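Local coordinates for activator of Hsp90 ATPase homologue 1/2-like C-terminal domain-containing protein (Mycobacterium smegmatis, PDB 3UID) that is probably a type II toxin involved in the hypoxic response, with a structural homologue in Mycobacterium tuberculosis, at residues A[25-30]-A[156-161]. Numbering follows the deposited sequence.
Sequences VTRIWQ and DALLTA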
loop_
_atom_site.group_PDB
_atom_site.type_symbol
_atom_site.label_atom_id
_atom_site.label_comp_id
_atom_site.label_asym_id
_atom_site.label_seq_id
_atom_site.Cartn_x
_atom_site.Cartn_y
_atom_site.Cartn_z
ATOM N N VAL A 25 -4.264 -14.794 7.611
ATOM C CA VAL A 25 -3.051 -14.138 7.147
ATOM C C VAL A 25 -2.645 -14.637 5.762
ATOM O O VAL A 25 -2.224 -13.841 4.921
ATOM C CB VAL A 25 -1.899 -14.350 8.124
ATOM C CG1 VAL A 25 -0.592 -14.017 7.454
ATOM C CG2 VAL A 25 -2.108 -13.481 9.371
ATOM N N THR A 26 -2.764 -15.943 5.534
ATOM C CA THR A 26 -2.394 -16.512 4.235
ATOM C C THR A 26 -3.209 -15.907 3.101
ATOM O O THR A 26 -2.682 -15.675 2.010
ATOM C CB THR A 26 -2.514 -18.043 4.208
ATOM O OG1 THR A 26 -3.817 -18.442 4.654
ATOM C CG2 THR A 26 -1.472 -18.652 5.126
ATOM N N ARG A 27 -4.484 -15.638 3.359
ATOM C CA ARG A 27 -5.343 -14.986 2.355
ATOM C C ARG A 27 -4.923 -13.541 2.050
ATOM O O ARG A 27 -4.837 -13.144 0.886
ATOM C CB ARG A 27 -6.812 -14.992 2.792
ATOM C CG ARG A 27 -7.697 -14.118 1.867
ATOM C CD ARG A 27 -7.820 -14.794 0.522
ATOM N NE ARG A 27 -8.531 -13.986 -0.479
ATOM C CZ ARG A 27 -7.929 -13.219 -1.386
ATOM N NH1 ARG A 27 -6.606 -13.129 -1.417
ATOM N NH2 ARG A 27 -8.646 -12.536 -2.266
ATOM N N ILE A 28 -4.685 -12.744 3.091
ATOM C CA ILE A 28 -4.272 -11.363 2.914
ATOM C C ILE A 28 -2.937 -11.277 2.177
ATOM O O ILE A 28 -2.739 -10.404 1.341
ATOM C CB ILE A 28 -4.227 -10.619 4.262
ATOM C CG1 ILE A 28 -5.581 -10.736 4.969
ATOM C CG2 ILE A 28 -3.880 -9.157 4.049
ATOM C CD1 ILE A 28 -6.747 -10.110 4.201
ATOM N N TRP A 29 -2.024 -12.198 2.469
ATOM C CA TRP A 29 -0.745 -12.212 1.780
ATOM C C TRP A 29 -0.944 -12.234 0.260
ATOM O O TRP A 29 -0.232 -11.554 -0.475
ATOM C CB TRP A 29 0.096 -13.420 2.208
ATOM C CG TRP A 29 1.416 -13.459 1.507
ATOM C CD1 TRP A 29 1.733 -14.167 0.378
ATOM C CD2 TRP A 29 2.588 -12.725 1.859
ATOM N NE1 TRP A 29 3.040 -13.940 0.027
ATOM C CE2 TRP A 29 3.587 -13.052 0.916
ATOM C CE3 TRP A 29 2.900 -11.836 2.892
ATOM C CZ2 TRP A 29 4.869 -12.518 0.978
ATOM C CZ3 TRP A 29 4.174 -11.299 2.942
ATOM C CH2 TRP A 29 5.141 -11.644 1.998
ATOM N N GLN A 30 -1.911 -13.020 -0.196
ATOM C CA GLN A 30 -2.150 -13.191 -1.627
ATOM C C GLN A 30 -2.701 -11.949 -2.325
ATOM O O GLN A 30 -2.591 -11.826 -3.557
ATOM C CB GLN A 30 -3.061 -14.399 -1.877
ATOM C CG GLN A 30 -2.429 -15.723 -1.502
ATOM C CD GLN A 30 -1.147 -16.023 -2.276
ATOM O OE1 GLN A 30 -0.988 -15.593 -3.424
ATOM N NE2 GLN A 30 -0.238 -16.748 -1.653
ATOM N N ASP A 156 -11.578 -5.546 2.219
ATOM C CA ASP A 156 -12.762 -6.009 2.953
ATOM C C ASP A 156 -13.799 -6.609 1.994
ATOM O O ASP A 156 -14.350 -7.684 2.247
ATOM C CB ASP A 156 -13.448 -4.873 3.731
ATOM C CG ASP A 156 -12.654 -4.398 4.939
ATOM O OD1 ASP A 156 -12.827 -3.218 5.311
ATOM O OD2 ASP A 156 -11.906 -5.190 5.530
ATOM N N ALA A 157 -14.081 -5.895 0.905
ATOM C CA ALA A 157 -15.143 -6.313 -0.009
ATOM C C ALA A 157 -14.844 -7.653 -0.662
ATOM O O ALA A 157 -15.761 -8.431 -0.929
ATOM C CB ALA A 157 -15.377 -5.254 -1.067
ATOM N N LEU A 158 -13.564 -7.924 -0.912
ATOM C CA LEU A 158 -13.156 -9.166 -1.550
ATOM C C LEU A 158 -13.329 -10.375 -0.644
ATOM O O LEU A 158 -13.397 -11.501 -1.126
ATOM C CB LEU A 158 -11.683 -9.127 -1.967
ATOM C CG LEU A 158 -11.230 -8.128 -3.028
ATOM C CD1 LEU A 158 -9.807 -8.450 -3.408
ATOM C CD2 LEU A 158 -12.125 -8.164 -4.256
ATOM N N LEU A 159 -13.378 -10.142 0.662
ATOM C CA LEU A 159 -13.356 -11.230 1.646
ATOM C C LEU A 159 -14.721 -11.858 1.960
ATOM O O LEU A 159 -14.814 -12.792 2.772
ATOM C CB LEU A 159 -12.705 -10.735 2.941
ATOM C CG LEU A 159 -11.296 -10.144 2.822
ATOM C CD1 LEU A 159 -10.763 -9.738 4.206
ATOM C CD2 LEU A 159 -10.357 -11.134 2.150
ATOM N N THR A 160 -15.785 -11.338 1.354
ATOM C CA THR A 160 -17.112 -11.900 1.561
ATOM C C THR A 160 -17.821 -12.094 0.226
ATOM O O THR A 160 -17.663 -11.290 -0.695
ATOM C CB THR A 160 -17.985 -11.015 2.468
ATOM O OG1 THR A 160 -19.298 -11.582 2.548
ATOM C CG2 THR A 160 -18.054 -9.606 1.908
ATOM N N ALA A 161 -18.601 -13.161 0.127
ATOM C CA ALA A 161 -19.362 -13.435 -1.084
ATOM C C ALA A 161 -20.690 -12.686 -1.091
ATOM O O ALA A 161 -21.425 -12.727 -2.075
ATOM C CB ALA A 161 -19.608 -14.928 -1.232
#
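L159 reaches across to helix 25-33 with both of its methyls, one for each of two neighbouring residues there. CD1 meets the end of I28, 4.0 Å from I28 CD1, the two side chains crossing at about a right angle. CD2 lies against the aliphatic base of R27, with R27 CG also 4.0 Å away. This is the closer-packed part: I28 is buried, and F21 of strand 14-21 touches both I28 and L159.

Toward the guanidinium the fit slackens. R27 starts out extended, CG anti to the backbone N (chi1 171°), then turns about the CB-CG bond (chi2 70°), which carries its tip past L159 toward L158. There R27 NH2 comes no nearer than 4.4 Å to L158 CD1, a loose, oblique approach. The charged end is held by a residue outside the pair, R27 NH1 being hydrogen-bonded to Q37 OE1, while L158 rests on K40 and V41 of helix 35-42.

Thus the C-terminal end of the long helix 144-158 packs, through side chains alone, against the short helix that follows strand 14-21, as expected in the Bet v 1-like, SRPBCC helix-grip fold.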